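Local coordinates for adhesion and penetration protein autotransporter (Haemophilus influenzae, PDB 3SYJ) that probably acts as a serine protease and promotes bacterial adherence to and invasion of host cells by directly binding a host cell structure, at residues W379-I384 / D402-K406; N397-D402 / N420-I424. One frame throughout, in Å; residues are numbered along the deposited sequence.

How the contacts relate
Both contacts lie in the beta-helical part of the secreted passenger domain, where coils stack strand on strand. Contact 1 pairs 379-384 with 402-406, and contact 2 pairs 397-402 with 420-424; each joins one coil to the next, their segments alternate along the chain, and their centres are about 9 Å apart. Asp402 belongs to both. Strands 384-386, 403-407 and 423-427 are consecutive in one parallel sheet, and Leu404 N lies 3.0 Å from Ser423 O, a probable hydrogen bond that carries the ladder from one contact into the other. Contact 1 is buried, contact 2 at the surface, both away from the predicted catalytic serine; they are successive steps of the coil-on-coil stacking that builds this beta-helix.

Contact 1: W379-I384 / D402-K406; sequences WQGAGI and DRLSK
Leu404 turns its CD1 methyl to the rim of the Trp379 indole, 3.6 Å from CZ3, inside a parallel beta-helix where coil stacks on coil. The two side chains cross at about a right angle, with Leu404 CG in the plane of the ring at its edge, while Gly381 N lies above one face, displaced toward its rim. From the neighbouring strand Ile384 brings its CD1 to 3.8 Å from the same Leu404 CD1, so one methyl group bridges an aromatic edge and an aliphatic branch; Leu363 and Phe365 of the preceding coil extend this apolar cluster.

At the other end the contact is polar. Gln380 holds CG anti to its own nitrogen (chi1 -170°) and runs extended beyond it, bringing NE2 to 3.1 Å from Asp402 OD1. The donor keeps this bond in its own amide plane but meets the carboxylate from above, the two planes 88° apart. Lys123 forms a salt bridge with the same OD1, while a water that accepts from Gly381 N also lies 2.8 Å from Asp402 OD2. The parallel ladder starts where Ile384 N donates to Ser405 O at 2.7 Å, almost in line with the carbonyl bond (C=O...N angle 176°).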
loop_
_atom_site.group_PDB
_atom_site.type_symbol
_atom_site.label_atom_id
_atom_site.label_comp_id
_atom_site.label_asym_id
_atom_site.label_seq_id
_atom_site.Cartn_x
_atom_site.Cartn_y
_atom_site.Cartn_z
ATOM N N TRP A 379 52.738 34.800 26.354
ATOM C CA TRP A 379 53.306 33.638 27.043
ATOM C C TRP A 379 53.904 32.633 26.069
ATOM O O TRP A 379 53.448 32.500 24.935
ATOM C CB TRP A 379 52.274 32.924 27.923
ATOM C CG TRP A 379 52.810 31.647 28.554
ATOM C CD1 TRP A 379 53.537 31.555 29.704
ATOM C CD2 TRP A 379 52.653 30.298 28.073
ATOM N NE1 TRP A 379 53.851 30.242 29.969
ATOM C CE2 TRP A 379 53.315 29.449 28.989
ATOM C CE3 TRP A 379 52.024 29.728 26.958
ATOM C CZ2 TRP A 379 53.370 28.056 28.822
ATOM C CZ3 TRP A 379 52.074 28.341 26.795
ATOM C CH2 TRP A 379 52.746 27.523 27.723
ATOM N N GLN A 380 54.913 31.911 26.548
ATOM C CA GLN A 380 55.630 30.918 25.761
ATOM C C GLN A 380 56.263 29.907 26.711
ATOM O O GLN A 380 56.996 30.286 27.628
ATOM C CB GLN A 380 56.723 31.606 24.948
ATOM C CG GLN A 380 57.387 30.721 23.915
ATOM C CD GLN A 380 58.449 31.452 23.121
ATOM O OE1 GLN A 380 58.934 32.504 23.533
ATOM N NE2 GLN A 380 58.823 30.888 21.979
ATOM N N GLY A 381 55.984 28.626 26.500
ATOM C CA GLY A 381 56.500 27.589 27.375
ATOM C C GLY A 381 56.206 26.193 26.858
ATOM O O GLY A 381 55.793 26.016 25.704
ATOM N N ALA A 382 56.409 25.193 27.710
ATOM C CA ALA A 382 56.290 23.806 27.276
ATOM C C ALA A 382 54.887 23.501 26.765
ATOM O O ALA A 382 54.719 22.774 25.777
ATOM C CB ALA A 382 56.659 22.870 28.393
ATOM N N GLY A 383 53.884 24.068 27.426
ATOM C CA GLY A 383 52.498 23.786 27.090
ATOM C C GLY A 383 51.569 24.026 28.264
ATOM O O GLY A 383 52.008 24.442 29.339
ATOM N N ILE A 384 50.277 23.778 28.069
ATOM C CA ILE A 384 49.312 23.984 29.147
ATOM C C ILE A 384 48.513 22.725 29.422
ATOM O O ILE A 384 47.947 22.122 28.504
ATOM C CB ILE A 384 48.326 25.131 28.823
ATOM C CG1 ILE A 384 49.090 26.409 28.485
ATOM C CG2 ILE A 384 47.347 25.350 29.980
ATOM C CD1 ILE A 384 48.201 27.519 27.996
ATOM N N ASP A 402 56.057 29.898 17.306
ATOM C CA ASP A 402 55.978 29.033 18.472
ATOM C C ASP A 402 54.651 28.285 18.508
ATOM O O ASP A 402 53.595 28.865 18.260
ATOM C CB ASP A 402 56.163 29.826 19.763
ATOM C CG ASP A 402 55.972 28.965 21.001
ATOM O OD1 ASP A 402 56.978 28.421 21.509
ATOM O OD2 ASP A 402 54.817 28.815 21.451
ATOM N N ARG A 403 54.717 26.993 18.820
ATOM C CA ARG A 403 53.533 26.155 18.928
ATOM C C ARG A 403 53.171 25.949 20.394
ATOM O O ARG A 403 54.021 25.577 21.208
ATOM C CB ARG A 403 53.789 24.795 18.272
ATOM C CG ARG A 403 52.553 24.091 17.747
ATOM C CD ARG A 403 52.887 22.665 17.333
ATOM N NE ARG A 403 53.088 21.834 18.510
ATOM C CZ ARG A 403 53.051 20.506 18.512
ATOM N NH1 ARG A 403 52.836 19.835 17.383
ATOM N NH2 ARG A 403 53.226 19.851 19.651
ATOM N N LEU A 404 51.910 26.190 20.731
ATOM C CA LEU A 404 51.425 25.933 22.077
ATOM C C LEU A 404 50.870 24.512 22.141
ATOM O O LEU A 404 50.112 24.102 21.263
ATOM C CB LEU A 404 50.362 26.968 22.483
ATOM C CG LEU A 404 49.810 26.908 23.916
ATOM C CD1 LEU A 404 49.389 28.288 24.430
ATOM C CD2 LEU A 404 48.653 25.912 24.052
ATOM N N SER A 405 51.273 23.767 23.170
ATOM C CA SER A 405 50.785 22.410 23.410
ATOM C C SER A 405 49.682 22.394 24.464
ATOM O O SER A 405 49.903 22.781 25.617
ATOM C CB SER A 405 51.930 21.520 23.892
ATOM O OG SER A 405 52.895 21.323 22.876
ATOM N N LYS A 406 48.499 21.938 24.073
ATOM C CA LYS A 406 47.372 21.865 24.998
ATOM C C LYS A 406 47.046 20.421 25.327
ATOM O O LYS A 406 46.692 19.640 24.445
ATOM C CB LYS A 406 46.134 22.567 24.423
ATOM C CG LYS A 406 44.793 22.061 24.990
ATOM C CD LYS A 406 44.444 22.726 26.311
ATOM C CE LYS A 406 43.138 22.195 26.908
ATOM N NZ LYS A 406 43.263 20.815 27.446
HETATM O O HOH W 1 53.230 25.484 24.572
HETATM O O HOH W 2 53.984 28.107 23.977
#

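Contact 2: N397-D402 / N420-I424; sequences NGVEHD and NKGSI
Asn420 OD1 is gripped by two backbone amides, Gly398 N at 2.7 Å from the adjacent coil and Gly422 N at 3.1 Å from its own segment. They approach from opposite faces of the side-chain amide, both well out of its plane, and the bond from Gly422 closes an Asx turn. With CG anti to the backbone nitrogen (chi1 172°), Asn420 carries its amide over to the facing loop, and Ala445 O accepts from ND2, which further fixes the rotation of the group. Asn397 runs past it in the opposite direction with its amide nearly parallel, 13° away, and ND2 set 3.2 Å from Asn420 CB.

Farther along, Glu400 and Lys421 meet through their aliphatic parts, CB to CB at 3.9 Å, and their charged ends remain beyond salt-bridge distance. Two waters stitch the backbones together: one joins Gly398 O to Lys421 N, the other His401 N to Lys421 O. The type II turn from Val399 to Asp402 leads into strand 403-407, and Ser423 N donates to Asp402 O at 3.0 Å. Loops stacked coil on coil, each feeding a strand of the same parallel sheet, are characteristic of a parallel beta-helix.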
loop_
_atom_site.group_PDB
_atom_site.type_symbol
_atom_site.label_atom_id
_atom_site.label_comp_id
_atom_site.label_asym_id
_atom_site.label_seq_id
_atom_site.Cartn_x
_atom_site.Cartn_y
_atom_site.Cartn_z
ATOM N N ASN A 397 48.099 36.296 24.373
ATOM C CA ASN A 397 48.526 35.863 23.047
ATOM C C ASN A 397 49.793 35.014 23.081
ATOM O O ASN A 397 50.430 34.867 24.122
ATOM C CB ASN A 397 48.743 37.062 22.129
ATOM C CG ASN A 397 47.452 37.586 21.545
ATOM O OD1 ASN A 397 47.238 38.801 21.495
ATOM N ND2 ASN A 397 46.579 36.681 21.103
ATOM N N GLY A 398 50.161 34.473 21.926
ATOM C CA GLY A 398 51.361 33.663 21.815
ATOM C C GLY A 398 52.451 34.370 21.031
ATOM O O GLY A 398 52.376 35.573 20.785
ATOM N N VAL A 399 53.459 33.607 20.618
ATOM C CA VAL A 399 54.654 34.156 19.994
ATOM C C VAL A 399 54.831 33.558 18.608
ATOM O O VAL A 399 54.617 32.361 18.419
ATOM C CB VAL A 399 55.886 33.810 20.836
ATOM C CG1 VAL A 399 57.161 34.187 20.101
ATOM C CG2 VAL A 399 55.792 34.486 22.202
ATOM N N GLU A 400 55.228 34.387 17.645
ATOM C CA GLU A 400 55.374 33.937 16.264
ATOM C C GLU A 400 56.379 32.792 16.163
ATOM O O GLU A 400 57.410 32.808 16.832
ATOM C CB GLU A 400 55.796 35.097 15.363
ATOM C CG GLU A 400 55.786 34.767 13.877
ATOM C CD GLU A 400 56.169 35.960 13.008
ATOM O OE1 GLU A 400 56.445 37.043 13.558
ATOM O OE2 GLU A 400 56.191 35.819 11.771
ATOM N N HIS A 401 56.064 31.797 15.336
ATOM C CA HIS A 401 56.915 30.612 15.146
ATOM C C HIS A 401 56.979 29.703 16.371
ATOM O O HIS A 401 57.857 28.845 16.471
ATOM C CB HIS A 401 58.334 31.000 14.697
ATOM C CG HIS A 401 58.369 31.768 13.412
ATOM N ND1 HIS A 401 59.045 32.962 13.274
ATOM C CD2 HIS A 401 57.781 31.529 12.215
ATOM C CE1 HIS A 401 58.887 33.415 12.043
ATOM N NE2 HIS A 401 58.120 32.567 11.382
ATOM N N ASP A 402 56.057 29.898 17.306
ATOM C CA ASP A 402 55.978 29.033 18.472
ATOM C C ASP A 402 54.651 28.285 18.508
ATOM O O ASP A 402 53.595 28.865 18.260
ATOM C CB ASP A 402 56.163 29.826 19.763
ATOM C CG ASP A 402 55.972 28.965 21.001
ATOM O OD1 ASP A 402 56.978 28.421 21.509
ATOM O OD2 ASP A 402 54.817 28.815 21.451
ATOM N N ASN A 420 46.846 36.709 17.012
ATOM C CA ASN A 420 47.844 35.879 17.663
ATOM C C ASN A 420 48.690 35.227 16.596
ATOM O O ASN A 420 48.168 34.606 15.665
ATOM C CB ASN A 420 47.203 34.806 18.534
ATOM C CG ASN A 420 48.222 33.819 19.074
ATOM O OD1 ASN A 420 49.353 34.188 19.400
ATOM N ND2 ASN A 420 47.826 32.556 19.172
ATOM N N LYS A 421 49.998 35.375 16.704
ATOM C CA LYS A 421 50.850 34.823 15.670
ATOM C C LYS A 421 51.356 33.413 15.999
ATOM O O LYS A 421 51.886 32.725 15.129
ATOM C CB LYS A 421 51.978 35.790 15.323
ATOM C CG LYS A 421 51.622 36.710 14.167
ATOM C CD LYS A 421 52.649 37.807 13.984
ATOM C CE LYS A 421 52.542 38.837 15.099
ATOM N NZ LYS A 421 53.400 40.026 14.838
ATOM N N GLY A 422 51.162 32.977 17.244
ATOM C CA GLY A 422 51.509 31.623 17.633
ATOM C C GLY A 422 50.523 30.623 17.055
ATOM O O GLY A 422 49.421 30.989 16.634
ATOM N N SER A 423 50.913 29.355 17.025
ATOM C CA SER A 423 49.986 28.301 16.622
ATOM C C SER A 423 49.645 27.398 17.807
ATOM O O SER A 423 50.043 27.665 18.938
ATOM C CB SER A 423 50.567 27.484 15.466
ATOM O OG SER A 423 51.786 26.874 15.853
ATOM N N ILE A 424 48.905 26.328 17.552
ATOM C CA ILE A 424 48.514 25.431 18.632
ATOM C C ILE A 424 48.389 23.978 18.190
ATOM O O ILE A 424 47.973 23.688 17.061
ATOM C CB ILE A 424 47.185 25.882 19.275
ATOM C CG1 ILE A 424 46.852 25.027 20.507
ATOM C CG2 ILE A 424 46.062 25.828 18.253
ATOM C CD1 ILE A 424 45.857 25.668 21.454
HETATM O O HOH W 3 51.472 37.118 18.765
HETATM O O HOH W 4 53.670 30.873 14.263
#